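Long-range contact in HemO (Neisseria meningitidis, PDB 1J77), which binds heme and probably acts as a heme oxygenase, opening the porphyrin ring oxidatively: residues A[27-32]-A[183-188]. Sequence-based numbering, arbitrary orientation.
Sequences DNLVMS and FYKVVL. With HEM (protoporphyrin IX containing Fe), chain B.
This is an apolar helix-helix contact in the all-helical heme oxygenase fold. It packs the C-terminal end of helix 11-32 against helix 167-192, beside the heme pocket. The short axes run nearly parallel, at 15°, and approach to 10.9 Å. All five touching residues are buried, and the contact is made by apolar groups. Helix 11-32 is the proximal helix: H23, the axial ligand of the iron, lies on it before this segment. The O atom of a water lies 1.9 Å from HEM FE, as a further ligand of the iron.

L29 and L188 carry the centre. Each points toward the other helix, with CG anti to the backbone N. The two side chains slide past each other in opposite directions, so L29 CG rests 3.8 Å from L188 CD2. L29 CD2 also lies along the aliphatic chain of K185. That chain bends at chi3 (-74°). K185 NZ hydrogen-bonds to S25 OG and forms a salt bridge with E199.

V30 faces two ways. V30 CG1 is anti to the backbone N and meets the vinyl carbon HEM CBB at 3.8 Å. V30 CG2 is turned beside the backbone N and packs 3.7 Å from L188 CD1. M31 and D27 also touch the heme near this vinyl.

Y184 links the helix pair to the porphyrin. Its ring receives V30 CG2 at the edge, 3.8 Å from Y184 CE2. F52 of helix 39-60 also meets this ring edge-to-face. One face of the ring is covered by a heme methyl, offset toward the rim, with HEM CMC 3.4 Å from Y184 CZ.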
loop_
_atom_site.group_PDB
_atom_site.type_symbol
_atom_site.label_atom_id
_atom_site.label_comp_id
_atom_site.label_asym_id
_atom_site.label_seq_id
_atom_site.Cartn_x
_atom_site.Cartn_y
_atom_site.Cartn_z
ATOM N N ASP A 27 -4.167 -6.416 -7.410
ATOM C CA ASP A 27 -5.386 -5.769 -7.861
ATOM C C ASP A 27 -6.471 -6.859 -8.087
ATOM O O ASP A 27 -7.526 -6.810 -7.507
ATOM C CB ASP A 27 -5.033 -4.979 -9.146
ATOM C CG ASP A 27 -6.249 -4.335 -9.875
ATOM O OD1 ASP A 27 -7.426 -4.637 -9.590
ATOM O OD2 ASP A 27 -6.015 -3.409 -10.715
ATOM N N ASN A 28 -6.109 -7.881 -8.839
ATOM C CA ASN A 28 -7.054 -8.958 -9.133
ATOM C C ASN A 28 -7.498 -9.692 -7.877
ATOM O O ASN A 28 -8.686 -10.029 -7.739
ATOM C CB ASN A 28 -6.408 -9.966 -10.104
ATOM C CG ASN A 28 -6.282 -9.448 -11.506
ATOM O OD1 ASN A 28 -7.047 -8.585 -11.907
ATOM N ND2 ASN A 28 -5.321 -9.989 -12.270
ATOM N N LEU A 29 -6.533 -9.994 -6.981
ATOM C CA LEU A 29 -6.924 -10.716 -5.775
ATOM C C LEU A 29 -7.828 -9.897 -4.856
ATOM O O LEU A 29 -8.768 -10.421 -4.247
ATOM C CB LEU A 29 -5.694 -11.214 -5.022
ATOM C CG LEU A 29 -5.903 -12.105 -3.797
ATOM C CD1 LEU A 29 -6.739 -13.370 -4.106
ATOM C CD2 LEU A 29 -4.576 -12.483 -3.251
ATOM N N VAL A 30 -7.497 -8.617 -4.671
ATOM C CA VAL A 30 -8.316 -7.735 -3.850
ATOM C C VAL A 30 -9.757 -7.728 -4.428
ATOM O O VAL A 30 -10.742 -7.929 -3.719
ATOM C CB VAL A 30 -7.774 -6.301 -3.833
ATOM C CG1 VAL A 30 -8.849 -5.284 -3.318
ATOM C CG2 VAL A 30 -6.439 -6.232 -3.024
ATOM N N MET A 31 -9.866 -7.503 -5.714
ATOM C CA MET A 31 -11.219 -7.488 -6.266
ATOM C C MET A 31 -11.941 -8.825 -6.201
ATOM O O MET A 31 -13.131 -8.849 -5.917
ATOM C CB MET A 31 -11.193 -6.930 -7.652
ATOM C CG MET A 31 -10.668 -5.511 -7.745
ATOM S SD MET A 31 -11.559 -4.333 -6.675
ATOM C CE MET A 31 -13.168 -4.393 -7.394
ATOM N N SER A 32 -11.211 -9.931 -6.314
ATOM C CA SER A 32 -11.875 -11.235 -6.284
ATOM C C SER A 32 -12.515 -11.513 -4.929
ATOM O O SER A 32 -13.493 -12.293 -4.850
ATOM C CB SER A 32 -10.922 -12.383 -6.569
ATOM O OG SER A 32 -10.392 -12.310 -7.829
ATOM N N PHE A 183 3.911 -9.772 0.812
ATOM C CA PHE A 183 3.364 -9.669 2.153
ATOM C C PHE A 183 1.898 -9.192 2.135
ATOM O O PHE A 183 1.074 -9.738 2.852
ATOM C CB PHE A 183 4.237 -8.754 3.018
ATOM C CG PHE A 183 3.696 -8.520 4.423
ATOM C CD1 PHE A 183 3.637 -9.566 5.333
ATOM C CD2 PHE A 183 3.154 -7.304 4.792
ATOM C CE1 PHE A 183 3.162 -9.369 6.565
ATOM C CE2 PHE A 183 2.667 -7.116 6.075
ATOM C CZ PHE A 183 2.668 -8.170 6.938
ATOM N N TYR A 184 1.577 -8.200 1.324
ATOM C CA TYR A 184 0.198 -7.781 1.179
ATOM C C TYR A 184 -0.725 -8.942 0.878
ATOM O O TYR A 184 -1.770 -9.067 1.519
ATOM C CB TYR A 184 0.040 -6.701 0.133
ATOM C CG TYR A 184 -1.307 -5.977 0.166
ATOM C CD1 TYR A 184 -1.533 -4.859 0.927
ATOM C CD2 TYR A 184 -2.379 -6.432 -0.561
ATOM C CE1 TYR A 184 -2.759 -4.222 0.969
ATOM C CE2 TYR A 184 -3.599 -5.798 -0.532
ATOM C CZ TYR A 184 -3.784 -4.686 0.185
ATOM O OH TYR A 184 -5.009 -4.082 0.241
ATOM N N LYS A 185 -0.327 -9.812 -0.037
ATOM C CA LYS A 185 -1.179 -10.950 -0.349
ATOM C C LYS A 185 -1.207 -11.986 0.778
ATOM O O LYS A 185 -2.235 -12.608 0.984
ATOM C CB LYS A 185 -0.744 -11.610 -1.644
ATOM C CG LYS A 185 -0.912 -10.711 -2.875
ATOM C CD LYS A 185 -0.805 -11.417 -4.245
ATOM C CE LYS A 185 0.589 -11.771 -4.586
ATOM N NZ LYS A 185 0.676 -12.544 -5.885
ATOM N N VAL A 186 -0.102 -12.216 1.478
ATOM C CA VAL A 186 -0.126 -13.127 2.640
ATOM C C VAL A 186 -1.180 -12.626 3.639
ATOM O O VAL A 186 -2.035 -13.423 4.115
ATOM C CB VAL A 186 1.254 -13.209 3.354
ATOM C CG1 VAL A 186 1.118 -13.842 4.753
ATOM C CG2 VAL A 186 2.266 -13.913 2.482
ATOM N N VAL A 187 -1.171 -11.346 3.960
ATOM C CA VAL A 187 -2.132 -10.772 4.881
ATOM C C VAL A 187 -3.586 -10.895 4.366
ATOM O O VAL A 187 -4.504 -11.229 5.130
ATOM C CB VAL A 187 -1.777 -9.312 5.254
ATOM C CG1 VAL A 187 -2.821 -8.731 6.147
ATOM C CG2 VAL A 187 -0.392 -9.272 5.881
ATOM N N LEU A 188 -3.788 -10.592 3.087
ATOM C CA LEU A 188 -5.090 -10.655 2.465
ATOM C C LEU A 188 -5.629 -12.070 2.614
ATOM O O LEU A 188 -6.771 -12.258 3.035
ATOM C CB LEU A 188 -4.954 -10.218 0.998
ATOM C CG LEU A 188 -6.234 -10.188 0.161
ATOM C CD1 LEU A 188 -5.986 -9.404 -1.114
ATOM C CD2 LEU A 188 -6.854 -11.533 -0.188
HETATM C CHA HEM B . -0.440 2.206 -9.305
HETATM C CHB HEM B . -4.869 0.253 -9.446
HETATM C CHC HEM B . -4.008 -1.963 -5.186
HETATM C CHD HEM B . 0.602 -0.380 -5.314
HETATM C C1A HEM B . -1.741 1.946 -9.659
HETATM C C2A HEM B . -2.494 2.596 -10.755
HETATM C C3A HEM B . -3.703 2.037 -10.767
HETATM C C4A HEM B . -3.779 1.026 -9.722
HETATM C CMA HEM B . -4.850 2.392 -11.745
HETATM C CAA HEM B . -2.054 3.753 -11.698
HETATM C CBA HEM B . -2.548 5.074 -11.108
HETATM C CGA HEM B . -2.035 6.271 -11.886
HETATM O O1A HEM B . -1.025 6.113 -12.632
HETATM O O2A HEM B . -2.663 7.366 -11.763
HETATM C C1B HEM B . -5.040 -0.517 -8.305
HETATM C C2B HEM B . -6.250 -1.203 -7.945
HETATM C C3B HEM B . -6.013 -1.857 -6.772
HETATM C C4B HEM B . -4.656 -1.517 -6.348
HETATM C CMB HEM B . -7.521 -1.136 -8.830
HETATM C CAB HEM B . -6.992 -2.687 -5.940
HETATM C CBB HEM B . -7.925 -3.442 -6.512
HETATM C C1C HEM B . -2.716 -1.675 -4.837
HETATM C C2C HEM B . -2.063 -2.057 -3.585
HETATM C C3C HEM B . -0.780 -1.670 -3.660
HETATM C C4C HEM B . -0.577 -0.936 -4.879
HETATM C CMC HEM B . -2.745 -2.890 -2.490
HETATM C CAC HEM B . 0.329 -1.855 -2.632
HETATM C CBC HEM B . 0.210 -2.792 -1.697
HETATM C C1D HEM B . 0.702 0.431 -6.399
HETATM C C2D HEM B . 1.937 1.078 -6.762
HETATM C C3D HEM B . 1.640 1.861 -8.002
HETATM C C4D HEM B . 0.240 1.621 -8.256
HETATM C CMD HEM B . 3.266 0.951 -6.017
HETATM C CAD HEM B . 2.563 2.791 -8.790
HETATM C CBD HEM B . 2.961 2.227 -10.122
HETATM C CGD HEM B . 3.948 3.226 -10.681
HETATM O O1D HEM B . 5.155 3.090 -10.365
HETATM O O2D HEM B . 3.534 4.114 -11.489
HETATM N NA HEM B . -2.563 1.019 -9.061
HETATM N NB HEM B . -4.081 -0.762 -7.334
HETATM N NC HEM B . -1.783 -0.994 -5.562
HETATM N ND HEM B . -0.318 0.755 -7.305
HETATM FE FE HEM B . -2.143 -0.070 -7.385
HETATM O O HOH W 1 -2.689 1.458 -6.301
#